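Local coordinates for arabinogalactan endo-1,4-beta-galactosidase (Ignisphaera aggregans, PDB 7OSK), which probably hydrolyses internal beta-1,4-linked galactosyl bonds in the galactan of arabinogalactans, the chain here being the GH53 catalytic domain of a longer protein, at residues R52-S57 against N86-I91; A56-W61 against A354-Y359; A294-L299 against E373-F378; Q325-F330 against L385-V390. All blocks are in the same frame, centred on the assembly; numbering follows the deposited sequence.

Contact 1. Residues R52-S57 against N86-I91; sequences RGVDAS and NGVNWI
Arg52 and Asn89 cross at about a right angle, yet their flat ends are nearly parallel: the guanidinium and amide planes differ by 18°. Asn89 ND2 lies over one guanidinium face, 3.0 Å from Arg52 NH2; both atoms are donors, so the pair is laid flat on flat rather than bonded. The other amide atom, OD1, accepts from Arg52 N at 2.9 Å, in the carbonyl plane and on a lone pair. Asn89 CG stands between its own backbone N and carbonyl carbon (chi1 51°), with OD1 eclipsing CA and turned to Arg52 N. Asn89 N returns a bond to Arg52 O at 3.2 Å, while Asn89 ND2 donates instead to Phe50 O, which helps fix the amide's rotation. Arg52 NE adds a weak bond to Gly87 O, 2.8 Å long but bent to 116° at the hydrogen.

The apolar half begins where Val54 crosses Val88, again at about a right angle, with Val54 CG2 4.0 Å from Val88 CG1. Ile91 CD1 approaches the same Val54 CG2 at 4.3 Å. Between the backbones, Val54 N donates to Trp90 O at 3.3 Å, joining the first two parallel strands of the TIM barrel. Gly87 closes helix 79-85 in a Schellman motif; that helix covers Val54, Val88 and Ile91 through Leu80 and Leu83, whereas Trp90, on the other face of the sheet, touches Phe350 of strand 346-352.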
loop_
_atom_site.group_PDB
_atom_site.type_symbol
_atom_site.label_atom_id
_atom_site.label_comp_id
_atom_site.label_asym_id
_atom_site.label_seq_id
_atom_site.Cartn_x
_atom_site.Cartn_y
_atom_site.Cartn_z
ATOM N N ARG A 52 0.845 -11.756 3.666
ATOM C CA ARG A 52 1.430 -11.836 2.336
ATOM C C ARG A 52 0.457 -11.168 1.369
ATOM O O ARG A 52 -0.247 -11.838 0.619
ATOM C CB ARG A 52 1.693 -13.292 1.938
ATOM C CG ARG A 52 2.307 -14.150 3.050
ATOM C CD ARG A 52 1.914 -15.627 2.956
ATOM N NE ARG A 52 0.479 -15.829 2.734
ATOM C CZ ARG A 52 -0.248 -16.818 3.248
ATOM N NH1 ARG A 52 0.300 -17.729 4.042
ATOM N NH2 ARG A 52 -1.539 -16.895 2.965
ATOM N N GLY A 53 0.414 -9.840 1.405
ATOM C CA GLY A 53 -0.591 -9.090 0.672
ATOM C C GLY A 53 -0.070 -8.414 -0.578
ATOM O O GLY A 53 1.127 -8.440 -0.864
ATOM N N VAL A 54 -0.995 -7.826 -1.331
ATOM C CA VAL A 54 -0.668 -7.004 -2.488
ATOM C C VAL A 54 -1.579 -5.785 -2.503
ATOM O O VAL A 54 -2.673 -5.821 -1.937
ATOM C CB VAL A 54 -0.829 -7.775 -3.818
ATOM C CG1 VAL A 54 0.155 -8.930 -3.897
ATOM C CG2 VAL A 54 -2.261 -8.272 -3.981
ATOM N N ASP A 55 -1.128 -4.712 -3.145
ATOM C CA ASP A 55 -1.967 -3.537 -3.348
ATOM C C ASP A 55 -2.628 -3.623 -4.719
ATOM O O ASP A 55 -1.959 -3.511 -5.746
ATOM C CB ASP A 55 -1.150 -2.250 -3.227
ATOM C CG ASP A 55 -2.023 -1.007 -3.186
ATOM O OD1 ASP A 55 -2.625 -0.665 -4.226
ATOM O OD2 ASP A 55 -2.104 -0.364 -2.119
ATOM N N ALA A 56 -3.943 -3.825 -4.726
ATOM C CA ALA A 56 -4.699 -3.990 -5.964
ATOM C C ALA A 56 -5.616 -2.798 -6.209
ATOM O O ALA A 56 -6.734 -2.955 -6.697
ATOM C CB ALA A 56 -5.509 -5.280 -5.914
ATOM N N SER A 57 -5.134 -1.605 -5.878
ATOM C CA SER A 57 -5.943 -0.394 -5.973
ATOM C C SER A 57 -6.355 -0.072 -7.409
ATOM O O SER A 57 -7.410 0.516 -7.640
ATOM C CB SER A 57 -5.183 0.794 -5.380
ATOM O OG SER A 57 -4.762 0.520 -4.055
ATOM N N ASN A 86 -2.337 -18.289 -5.228
ATOM C CA ASN A 86 -0.906 -18.017 -5.310
ATOM C C ASN A 86 -0.289 -17.714 -3.948
ATOM O O ASN A 86 0.927 -17.558 -3.835
ATOM C CB ASN A 86 -0.644 -16.855 -6.265
ATOM C CG ASN A 86 -0.492 -17.309 -7.706
ATOM O OD1 ASN A 86 0.618 -17.575 -8.168
ATOM N ND2 ASN A 86 -1.609 -17.409 -8.419
ATOM N N GLY A 87 -1.133 -17.623 -2.924
ATOM C CA GLY A 87 -0.666 -17.471 -1.557
ATOM C C GLY A 87 -0.990 -16.130 -0.928
ATOM O O GLY A 87 -0.744 -15.929 0.262
ATOM N N VAL A 88 -1.534 -15.210 -1.715
ATOM C CA VAL A 88 -1.885 -13.893 -1.197
ATOM C C VAL A 88 -3.114 -13.987 -0.297
ATOM O O VAL A 88 -4.132 -14.550 -0.692
ATOM C CB VAL A 88 -2.148 -12.889 -2.339
ATOM C CG1 VAL A 88 -2.615 -11.545 -1.788
ATOM C CG2 VAL A 88 -0.895 -12.707 -3.183
ATOM N N ASN A 89 -3.014 -13.427 0.908
ATOM C CA ASN A 89 -4.095 -13.505 1.891
ATOM C C ASN A 89 -4.636 -12.147 2.325
ATOM O O ASN A 89 -5.662 -12.075 3.002
ATOM C CB ASN A 89 -3.624 -14.269 3.128
ATOM C CG ASN A 89 -2.315 -13.741 3.676
ATOM O OD1 ASN A 89 -1.824 -12.701 3.240
ATOM N ND2 ASN A 89 -1.746 -14.453 4.642
ATOM N N TRP A 90 -3.941 -11.078 1.943
ATOM C CA TRP A 90 -4.358 -9.721 2.290
ATOM C C TRP A 90 -4.448 -8.826 1.061
ATOM O O TRP A 90 -3.714 -9.010 0.089
ATOM C CB TRP A 90 -3.390 -9.103 3.300
ATOM C CG TRP A 90 -3.690 -9.454 4.718
ATOM C CD1 TRP A 90 -3.444 -10.642 5.339
ATOM C CD2 TRP A 90 -4.283 -8.601 5.704
ATOM N NE1 TRP A 90 -3.853 -10.584 6.650
ATOM C CE2 TRP A 90 -4.371 -9.341 6.899
ATOM C CE3 TRP A 90 -4.750 -7.283 5.690
ATOM C CZ2 TRP A 90 -4.908 -8.807 8.069
ATOM C CZ3 TRP A 90 -5.284 -6.755 6.854
ATOM C CH2 TRP A 90 -5.357 -7.516 8.027
ATOM N N ILE A 91 -5.355 -7.855 1.128
ATOM C CA ILE A 91 -5.559 -6.885 0.060
ATOM C C ILE A 91 -5.441 -5.472 0.620
ATOM O O ILE A 91 -6.078 -5.136 1.620
ATOM C CB ILE A 91 -6.943 -7.057 -0.612
ATOM C CG1 ILE A 91 -7.120 -8.485 -1.140
ATOM C CG2 ILE A 91 -7.127 -6.045 -1.737
ATOM C CD1 ILE A 91 -6.141 -8.877 -2.236
#

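Contact 2. Residues A56-W61 against A354-Y359; sequences ASEAPW and ATWIPY
Thr355 meets 56-61 with both branches. Its CG2 packs on the methyl of Ala56, 3.7 Å from Ala56 CB, while OG1 stands between the backbone N and carbonyl carbon (chi1 66°) and faces Ala59, lying 3.4 Å from Ala59 CB. That hydroxyl does not reach the acid directly, since Thr355 OG1 and Glu58 OE1 are 4.0 Å apart. A water spans the interval: it donates to Glu58 OE1 at 2.5 Å and accepts from both Thr355 N and Thr355 OG1, so three bonds grip it. The other carboxylate oxygen, Glu58 OE2, forms a salt bridge with Arg94.

The two segments follow the first and last strands of the TIM barrel, 51-55 and 346-352, which adjoin where the barrel closes. The contact therefore lies at the C-terminal ends of the strands, the end at which enzymes of this fold carry their active sites.

Next, Trp356 offers an indole face to Glu58. Glu58 CG sits 3.8 Å from the centroid of the five-membered ring and 9° off its normal, a CH-pi contact, and the carboxylate stacks on the indole with the two planes 18° apart. Trp356 NE1 bonds to Ala362 O, and Trp356 O accepts from the side chain of Asn370, a calcium-site residue. At Ile357 the chain has turned back: Ile357 N reaches Thr355 O at 2.8 Å, closing an inverse gamma turn centred on Trp356.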
loop_
_atom_site.group_PDB
_atom_site.type_symbol
_atom_site.label_atom_id
_atom_site.label_comp_id
_atom_site.label_asym_id
_atom_site.label_seq_id
_atom_site.Cartn_x
_atom_site.Cartn_y
_atom_site.Cartn_z
ATOM N N ALA A 56 -3.943 -3.825 -4.726
ATOM C CA ALA A 56 -4.699 -3.990 -5.964
ATOM C C ALA A 56 -5.616 -2.798 -6.209
ATOM O O ALA A 56 -6.734 -2.955 -6.697
ATOM C CB ALA A 56 -5.509 -5.280 -5.914
ATOM N N SER A 57 -5.134 -1.605 -5.878
ATOM C CA SER A 57 -5.943 -0.394 -5.973
ATOM C C SER A 57 -6.355 -0.072 -7.409
ATOM O O SER A 57 -7.410 0.516 -7.640
ATOM C CB SER A 57 -5.183 0.794 -5.380
ATOM O OG SER A 57 -4.762 0.520 -4.055
ATOM N N GLU A 58 -5.526 -0.466 -8.371
ATOM C CA GLU A 58 -5.771 -0.131 -9.770
ATOM C C GLU A 58 -6.643 -1.177 -10.460
ATOM O O GLU A 58 -7.214 -0.918 -11.519
ATOM C CB GLU A 58 -4.448 0.013 -10.531
ATOM C CG GLU A 58 -3.435 0.946 -9.882
ATOM C CD GLU A 58 -2.704 0.318 -8.709
ATOM O OE1 GLU A 58 -2.483 -0.911 -8.722
ATOM O OE2 GLU A 58 -2.352 1.059 -7.768
ATOM N N ALA A 59 -6.745 -2.358 -9.855
ATOM C CA ALA A 59 -7.420 -3.485 -10.492
ATOM C C ALA A 59 -8.876 -3.177 -10.854
ATOM O O ALA A 59 -9.276 -3.395 -11.996
ATOM C CB ALA A 59 -7.345 -4.720 -9.598
ATOM N N PRO A 60 -9.671 -2.665 -9.895
ATOM C CA PRO A 60 -11.094 -2.447 -10.187
ATOM C C PRO A 60 -11.343 -1.590 -11.426
ATOM O O PRO A 60 -12.248 -1.899 -12.197
ATOM C CB PRO A 60 -11.602 -1.738 -8.927
ATOM C CG PRO A 60 -10.676 -2.177 -7.857
ATOM C CD PRO A 60 -9.337 -2.256 -8.519
ATOM N N TRP A 61 -10.548 -0.540 -11.615
ATOM C CA TRP A 61 -10.682 0.325 -12.783
ATOM C C TRP A 61 -10.331 -0.427 -14.066
ATOM O O TRP A 61 -11.029 -0.312 -15.071
ATOM C CB TRP A 61 -9.793 1.562 -12.627
ATOM C CG TRP A 61 -9.827 2.517 -13.790
ATOM C CD1 TRP A 61 -8.804 2.799 -14.646
ATOM C CD2 TRP A 61 -10.937 3.319 -14.215
ATOM N NE1 TRP A 61 -9.206 3.725 -15.575
ATOM C CE2 TRP A 61 -10.511 4.061 -15.333
ATOM C CE3 TRP A 61 -12.250 3.481 -13.758
ATOM C CZ2 TRP A 61 -11.349 4.950 -16.005
ATOM C CZ3 TRP A 61 -13.082 4.365 -14.426
ATOM C CH2 TRP A 61 -12.627 5.088 -15.538
ATOM N N ALA A 354 0.830 -4.531 -7.841
ATOM C CA ALA A 354 0.866 -5.942 -8.213
ATOM C C ALA A 354 -0.048 -6.255 -9.392
ATOM O O ALA A 354 0.249 -7.133 -10.202
ATOM C CB ALA A 354 0.481 -6.800 -7.021
ATOM N N THR A 355 -1.160 -5.534 -9.475
ATOM C CA THR A 355 -2.180 -5.791 -10.486
ATOM C C THR A 355 -2.188 -4.725 -11.575
ATOM O O THR A 355 -3.072 -4.709 -12.429
ATOM C CB THR A 355 -3.582 -5.851 -9.851
ATOM O OG1 THR A 355 -3.932 -4.559 -9.335
ATOM C CG2 THR A 355 -3.614 -6.873 -8.726
ATOM N N TRP A 356 -1.201 -3.837 -11.547
ATOM C CA TRP A 356 -1.185 -2.707 -12.467
ATOM C C TRP A 356 -0.646 -3.122 -13.837
ATOM O O TRP A 356 0.474 -2.775 -14.215
ATOM C CB TRP A 356 -0.360 -1.559 -11.878
ATOM C CG TRP A 356 -0.751 -0.209 -12.396
ATOM C CD1 TRP A 356 -1.637 0.063 -13.398
ATOM C CD2 TRP A 356 -0.277 1.058 -11.927
ATOM N NE1 TRP A 356 -1.740 1.420 -13.585
ATOM C CE2 TRP A 356 -0.915 2.053 -12.693
ATOM C CE3 TRP A 356 0.627 1.447 -10.933
ATOM C CZ2 TRP A 356 -0.679 3.410 -12.499
ATOM C CZ3 TRP A 356 0.861 2.797 -10.742
ATOM C CH2 TRP A 356 0.211 3.762 -11.521
ATOM N N ILE A 357 -1.461 -3.871 -14.574
ATOM C CA ILE A 357 -1.096 -4.324 -15.910
ATOM C C ILE A 357 -1.336 -3.210 -16.930
ATOM O O ILE A 357 -2.148 -2.317 -16.692
ATOM C CB ILE A 357 -1.895 -5.583 -16.308
ATOM C CG1 ILE A 357 -3.401 -5.301 -16.289
ATOM C CG2 ILE A 357 -1.573 -6.730 -15.359
ATOM C CD1 ILE A 357 -4.217 -6.323 -17.048
ATOM N N PRO A 358 -0.631 -3.256 -18.073
ATOM C CA PRO A 358 -0.833 -2.208 -19.074
ATOM C C PRO A 358 -2.174 -2.351 -19.776
ATOM O O PRO A 358 -2.470 -3.416 -20.318
ATOM C CB PRO A 358 0.328 -2.424 -20.047
ATOM C CG PRO A 358 0.625 -3.871 -19.948
ATOM C CD PRO A 358 0.352 -4.259 -18.521
ATOM N N TYR A 359 -2.974 -1.290 -19.759
ATOM C CA TYR A 359 -4.261 -1.297 -20.439
ATOM C C TYR A 359 -4.656 0.126 -20.823
ATOM O O TYR A 359 -4.450 1.053 -20.041
ATOM C CB TYR A 359 -5.339 -1.921 -19.554
ATOM C CG TYR A 359 -6.522 -2.452 -20.337
ATOM C CD1 TYR A 359 -6.534 -3.758 -20.810
ATOM C CD2 TYR A 359 -7.620 -1.646 -20.613
ATOM C CE1 TYR A 359 -7.608 -4.247 -21.532
ATOM C CE2 TYR A 359 -8.699 -2.129 -21.332
ATOM C CZ TYR A 359 -8.686 -3.431 -21.787
ATOM O OH TYR A 359 -9.754 -3.921 -22.506
HETATM O O HOH W 1 -1.832 -3.268 -8.424
#

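Contact 3. Residues A294-L299 against E373-F378. With CA (calcium ion), chain C.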
loop_
_atom_site.group_PDB
_atom_site.type_symbol
_atom_site.label_atom_id
_atom_site.label_comp_id
_atom_site.label_asym_id
_atom_site.label_seq_id
_atom_site.Cartn_x
_atom_site.Cartn_y
_atom_site.Cartn_z
ATOM N N ALA A 294 8.150 -3.067 -4.061
ATOM C CA ALA A 294 8.065 -3.634 -5.398
ATOM C C ALA A 294 9.436 -3.749 -6.037
ATOM O O ALA A 294 10.400 -3.140 -5.578
ATOM C CB ALA A 294 7.152 -2.792 -6.273
ATOM N N TYR A 295 9.514 -4.540 -7.101
ATOM C CA TYR A 295 10.731 -4.639 -7.891
ATOM C C TYR A 295 10.391 -4.999 -9.328
ATOM O O TYR A 295 9.262 -5.396 -9.625
ATOM C CB TYR A 295 11.689 -5.673 -7.302
ATOM C CG TYR A 295 13.133 -5.361 -7.599
ATOM C CD1 TYR A 295 13.804 -4.369 -6.897
ATOM C CD2 TYR A 295 13.823 -6.043 -8.589
ATOM C CE1 TYR A 295 15.119 -4.071 -7.166
ATOM C CE2 TYR A 295 15.144 -5.752 -8.868
ATOM C CZ TYR A 295 15.788 -4.762 -8.152
ATOM O OH TYR A 295 17.104 -4.458 -8.414
ATOM N N ALA A 296 11.373 -4.858 -10.212
ATOM C CA ALA A 296 11.157 -5.077 -11.634
ATOM C C ALA A 296 11.389 -6.532 -12.028
ATOM O O ALA A 296 12.430 -7.110 -11.718
ATOM C CB ALA A 296 12.060 -4.166 -12.444
ATOM N N TRP A 297 10.405 -7.117 -12.708
ATOM C CA TRP A 297 10.553 -8.449 -13.287
ATOM C C TRP A 297 11.119 -8.344 -14.702
ATOM O O TRP A 297 11.472 -9.352 -15.317
ATOM C CB TRP A 297 9.213 -9.192 -13.298
ATOM C CG TRP A 297 8.123 -8.495 -14.078
ATOM C CD1 TRP A 297 7.286 -7.521 -13.623
ATOM C CD2 TRP A 297 7.757 -8.730 -15.444
ATOM N NE1 TRP A 297 6.425 -7.130 -14.620
ATOM C CE2 TRP A 297 6.695 -7.856 -15.749
ATOM C CE3 TRP A 297 8.228 -9.590 -16.440
ATOM C CZ2 TRP A 297 6.095 -7.818 -17.005
ATOM C CZ3 TRP A 297 7.631 -9.551 -17.686
ATOM C CH2 TRP A 297 6.576 -8.671 -17.957
ATOM N N THR A 298 11.204 -7.116 -15.209
ATOM C CA THR A 298 11.788 -6.848 -16.519
ATOM C C THR A 298 12.113 -5.365 -16.643
ATOM O O THR A 298 11.738 -4.570 -15.786
ATOM C CB THR A 298 10.846 -7.260 -17.668
ATOM O OG1 THR A 298 11.458 -6.953 -18.927
ATOM C CG2 THR A 298 9.518 -6.524 -17.564
ATOM N N LEU A 299 12.801 -4.999 -17.719
ATOM C CA LEU A 299 13.185 -3.613 -17.956
ATOM C C LEU A 299 12.470 -3.067 -19.186
ATOM O O LEU A 299 12.515 -1.867 -19.461
ATOM C CB LEU A 299 14.706 -3.511 -18.125
ATOM C CG LEU A 299 15.519 -2.439 -17.383
ATOM C CD1 LEU A 299 14.909 -2.014 -16.053
ATOM C CD2 LEU A 299 16.929 -2.964 -17.155
ATOM N N GLU A 373 4.287 -1.139 -15.073
ATOM C CA GLU A 373 3.862 -2.465 -15.521
ATOM C C GLU A 373 4.991 -3.495 -15.457
ATOM O O GLU A 373 4.730 -4.697 -15.371
ATOM C CB GLU A 373 3.289 -2.406 -16.947
ATOM C CG GLU A 373 4.300 -2.254 -18.088
ATOM C CD GLU A 373 4.485 -0.822 -18.563
ATOM O OE1 GLU A 373 3.996 0.121 -17.898
ATOM O OE2 GLU A 373 5.129 -0.645 -19.618
ATOM N N ASN A 374 6.237 -3.031 -15.492
ATOM C CA ASN A 374 7.378 -3.934 -15.388
ATOM C C ASN A 374 7.702 -4.246 -13.931
ATOM O O ASN A 374 8.693 -4.917 -13.642
ATOM C CB ASN A 374 8.614 -3.350 -16.086
ATOM C CG ASN A 374 9.124 -2.085 -15.425
ATOM O OD1 ASN A 374 8.347 -1.268 -14.934
ATOM N ND2 ASN A 374 10.444 -1.917 -15.417
ATOM N N GLN A 375 6.863 -3.752 -13.021
ATOM C CA GLN A 375 6.998 -4.037 -11.594
ATOM C C GLN A 375 5.759 -4.734 -11.038
ATOM O O GLN A 375 5.676 -4.988 -9.840
ATOM C CB GLN A 375 7.248 -2.753 -10.805
ATOM C CG GLN A 375 8.623 -2.150 -11.001
ATOM C CD GLN A 375 8.933 -1.082 -9.972
ATOM O OE1 GLN A 375 9.273 0.049 -10.318
ATOM N NE2 GLN A 375 8.816 -1.437 -8.698
ATOM N N ALA A 376 4.794 -5.028 -11.902
ATOM C CA ALA A 376 3.608 -5.771 -11.489
ATOM C C ALA A 376 3.953 -7.249 -11.342
ATOM O O ALA A 376 5.046 -7.671 -11.710
ATOM C CB ALA A 376 2.480 -5.581 -12.492
ATOM N N LEU A 377 3.025 -8.026 -10.793
ATOM C CA LEU A 377 3.216 -9.469 -10.660
ATOM C C LEU A 377 2.520 -10.216 -11.799
ATOM O O LEU A 377 2.450 -11.447 -11.798
ATOM C CB LEU A 377 2.700 -9.952 -9.301
ATOM C CG LEU A 377 3.472 -9.430 -8.085
ATOM C CD1 LEU A 377 2.785 -9.827 -6.786
ATOM C CD2 LEU A 377 4.906 -9.937 -8.092
ATOM N N PHE A 378 2.012 -9.456 -12.767
ATOM C CA PHE A 378 1.431 -10.001 -13.990
ATOM C C PHE A 378 2.168 -9.400 -15.183
ATOM O O PHE A 378 2.664 -8.276 -15.096
ATOM C CB PHE A 378 -0.064 -9.684 -14.081
ATOM C CG PHE A 378 -0.886 -10.293 -12.983
ATOM C CD1 PHE A 378 -0.940 -9.704 -11.732
ATOM C CD2 PHE A 378 -1.619 -11.448 -13.206
ATOM C CE1 PHE A 378 -1.701 -10.260 -10.719
ATOM C CE2 PHE A 378 -2.383 -12.009 -12.198
ATOM C CZ PHE A 378 -2.424 -11.413 -10.953
HETATM CA CA CA C . 5.012 1.664 -19.410
#
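The calcium site of this GH53 domain, a TIM barrel, lies among the loops that follow its last two strands, and this contact joins those loops where Trp297 meets Glu373 and Asn374. Glu373 holds the ion through both carboxylate oxygens, OE1 at 2.4 Å and OE2 at 2.3 Å from the calcium; OE2 also accepts from Ser302 N. Asp301, Asp303, His305 and Asn307 bind it from the loop that carries Trp297, and Asn370 from the other, so the metal itself ties the two together.

Farther from the ion, with Trp297 CZ2 9.8 Å from the calcium, the indole edge of Trp297 binds the backbone of Glu373. Trp297 CG occupies the position between backbone N and carbonyl carbon (chi1 59°), and NE1 donates to Glu373 O at 3.1 Å, in the carbonyl plane and on a lone pair. Trp297 N also donates, to Asn374 O at 2.9 Å, nearly along the C=O axis (162°). Thr298 CG2 lies over the centre of one indole face and also packs on Asn374 CB at 3.6 Å. An alanine at Trp297 would probably cost Glu373 O its indole donor and open a gap beneath Thr298 CG2, leaving the metal-binding residue's backbone less firmly placed.

Farther along, Gln375 CA points its hydrogen at Tyr295 O, 3.3 Å away, and Gln375 NE2 bonds to Tyr265 OH outside the pair. Asn374 ND2, whose stronger partner is Phe309 O, closes the contact by donating to Thr298 O at 3.0 Å, the donor tilted 26° from the carbonyl plane.

Contact 4. Residues Q325-F330 against L385-V390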
loop_
_atom_site.group_PDB
_atom_site.type_symbol
_atom_site.label_atom_id
_atom_site.label_comp_id
_atom_site.label_asym_id
_atom_site.label_seq_id
_atom_site.Cartn_x
_atom_site.Cartn_y
_atom_site.Cartn_z
ATOM N N GLN A 325 12.828 -14.039 -11.767
ATOM C CA GLN A 325 13.539 -14.665 -10.656
ATOM C C GLN A 325 14.062 -13.609 -9.686
ATOM O O GLN A 325 13.967 -13.769 -8.468
ATOM C CB GLN A 325 14.702 -15.517 -11.173
ATOM C CG GLN A 325 15.494 -16.230 -10.083
ATOM C CD GLN A 325 14.704 -17.338 -9.420
ATOM O OE1 GLN A 325 14.535 -18.418 -9.985
ATOM N NE2 GLN A 325 14.213 -17.077 -8.212
ATOM N N GLY A 326 14.626 -12.538 -10.235
ATOM C CA GLY A 326 15.191 -11.475 -9.427
ATOM C C GLY A 326 14.134 -10.774 -8.602
ATOM O O GLY A 326 14.401 -10.318 -7.490
ATOM N N GLN A 327 12.928 -10.684 -9.155
ATOM C CA GLN A 327 11.794 -10.106 -8.448
ATOM C C GLN A 327 11.396 -11.005 -7.283
ATOM O O GLN A 327 11.205 -10.541 -6.161
ATOM C CB GLN A 327 10.606 -9.914 -9.397
ATOM C CG GLN A 327 9.357 -9.330 -8.736
ATOM C CD GLN A 327 8.148 -9.322 -9.655
ATOM O OE1 GLN A 327 7.826 -10.327 -10.290
ATOM N NE2 GLN A 327 7.469 -8.182 -9.727
ATOM N N ALA A 328 11.278 -12.296 -7.568
ATOM C CA ALA A 328 10.855 -13.269 -6.571
ATOM C C ALA A 328 11.891 -13.395 -5.458
ATOM O O ALA A 328 11.541 -13.500 -4.281
ATOM C CB ALA A 328 10.612 -14.620 -7.223
ATOM N N SER A 329 13.165 -13.388 -5.838
ATOM C CA SER A 329 14.253 -13.488 -4.871
ATOM C C SER A 329 14.186 -12.339 -3.874
ATOM O O SER A 329 14.393 -12.529 -2.676
ATOM C CB SER A 329 15.608 -13.491 -5.580
ATOM O OG SER A 329 15.732 -14.608 -6.442
ATOM N N PHE A 330 13.890 -11.145 -4.377
ATOM C CA PHE A 330 13.773 -9.971 -3.524
ATOM C C PHE A 330 12.616 -10.098 -2.536
ATOM O O PHE A 330 12.773 -9.795 -1.352
ATOM C CB PHE A 330 13.592 -8.710 -4.371
ATOM C CG PHE A 330 12.969 -7.569 -3.622
ATOM C CD1 PHE A 330 13.633 -6.976 -2.561
ATOM C CD2 PHE A 330 11.719 -7.091 -3.973
ATOM C CE1 PHE A 330 13.062 -5.929 -1.864
ATOM C CE2 PHE A 330 11.143 -6.041 -3.281
ATOM C CZ PHE A 330 11.817 -5.460 -2.225
ATOM N N LEU A 385 2.708 -13.896 -13.527
ATOM C CA LEU A 385 4.119 -14.244 -13.569
ATOM C C LEU A 385 4.386 -15.401 -12.613
ATOM O O LEU A 385 3.725 -15.513 -11.582
ATOM C CB LEU A 385 4.984 -13.039 -13.196
ATOM C CG LEU A 385 4.855 -11.811 -14.097
ATOM C CD1 LEU A 385 5.611 -10.631 -13.504
ATOM C CD2 LEU A 385 5.357 -12.114 -15.502
ATOM N N PRO A 386 5.359 -16.265 -12.944
ATOM C CA PRO A 386 5.656 -17.387 -12.048
ATOM C C PRO A 386 6.220 -16.943 -10.699
ATOM O O PRO A 386 6.398 -17.780 -9.816
ATOM C CB PRO A 386 6.689 -18.207 -12.833
ATOM C CG PRO A 386 7.270 -17.263 -13.826
ATOM C CD PRO A 386 6.182 -16.295 -14.167
ATOM N N SER A 387 6.491 -15.649 -10.547
ATOM C CA SER A 387 6.991 -15.109 -9.286
ATOM C C SER A 387 5.851 -14.748 -8.336
ATOM O O SER A 387 6.085 -14.300 -7.216
ATOM C CB SER A 387 7.869 -13.880 -9.541
ATOM O OG SER A 387 7.187 -12.912 -10.316
ATOM N N LEU A 388 4.617 -14.942 -8.788
ATOM C CA LEU A 388 3.451 -14.678 -7.954
ATOM C C LEU A 388 3.286 -15.780 -6.913
ATOM O O LEU A 388 2.561 -15.614 -5.936
ATOM C CB LEU A 388 2.189 -14.563 -8.815
ATOM C CG LEU A 388 0.882 -14.190 -8.110
ATOM C CD1 LEU A 388 0.986 -12.853 -7.388
ATOM C CD2 LEU A 388 -0.257 -14.164 -9.110
ATOM N N LYS A 389 3.969 -16.901 -7.129
ATOM C CA LYS A 389 3.920 -18.030 -6.205
ATOM C C LYS A 389 4.855 -17.825 -5.018
ATOM O O LYS A 389 5.008 -18.712 -4.179
ATOM C CB LYS A 389 4.287 -19.329 -6.925
ATOM C CG LYS A 389 3.378 -19.686 -8.084
ATOM C CD LYS A 389 3.888 -20.923 -8.805
ATOM C CE LYS A 389 2.992 -21.301 -9.970
ATOM N NZ LYS A 389 3.532 -22.468 -10.722
ATOM N N VAL A 390 5.488 -16.659 -4.952
ATOM C CA VAL A 390 6.424 -16.369 -3.874
ATOM C C VAL A 390 5.691 -16.316 -2.536
ATOM O O VAL A 390 6.259 -16.645 -1.497
ATOM C CB VAL A 390 7.173 -15.037 -4.119
ATOM C CG1 VAL A 390 6.211 -13.853 -4.062
ATOM C CG2 VAL A 390 8.307 -14.863 -3.117
#
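Gln327 and Ser387 join helix 324-342, the crossover helix between the seventh and eighth strands of the TIM barrel, to the loop that leads into the short helix 390-393. The close-packed side is small and mixed. Ser387 OG, set between its backbone N and carbonyl carbon (chi1 54°), donates to Gln327 OE1 at 2.7 Å, tilted 25° from the carbonyl plane. In Gln327, CG lies anti to the backbone N (chi1 179°), and the chain stays extended beyond it, which carries the amide out to Ser387. Its other atom, NE2, is bonded to Tyr351 OH and Ala376 O; both ends of this buried amide thus have partners. An alanine at Gln327 would probably leave Ser387 OG without its acceptor and take from Tyr351 OH and Ala376 O the amide donor they share.

Next to the bond, Ala328 CB rests on Ser387 CB at 3.7 Å. The short side chains let the backbones approach, with Ala328 CA 5.1 Å from Ser387 CA. Val390 CG2 lies 3.7 Å from Ala328 O, and Leu385 CD1 lies 3.9 Å from Gln327 OE1.

The other side is looser and partly open to solvent. Gln325 and Ser329 point away from 385-390, and Gln325 NE2 bonds to Ile39 O. Ser329 OG turns back on its own helix and donates to Gln325 O at 2.8 Å, an oxygen that also accepts from Ser329 N.

Contacts 2 and 4 join only buried residues; contacts 1 and 3 also include partly exposed ones, although contact 1 lies nearest the chain's centre. Contact 1 alone pairs barrel strands; contact 2 continues directly from it, sharing Ala56 and Ser57, and the two touch through Val54 CB and Ala354 CB, 3.6 Å apart. The loops after strand 346-352 supply one side of contacts 2, 3 and 4: Ala354 probably bonds to Leu377, and Leu377 in turn to Leu385. Their chemistry differs with position: strand and amide bonds in contact 1, a bridging water and CH-pi contact in contact 2, calcium and backbone carbonyls in contact 3, one side-chain bond against a helix in contact 4.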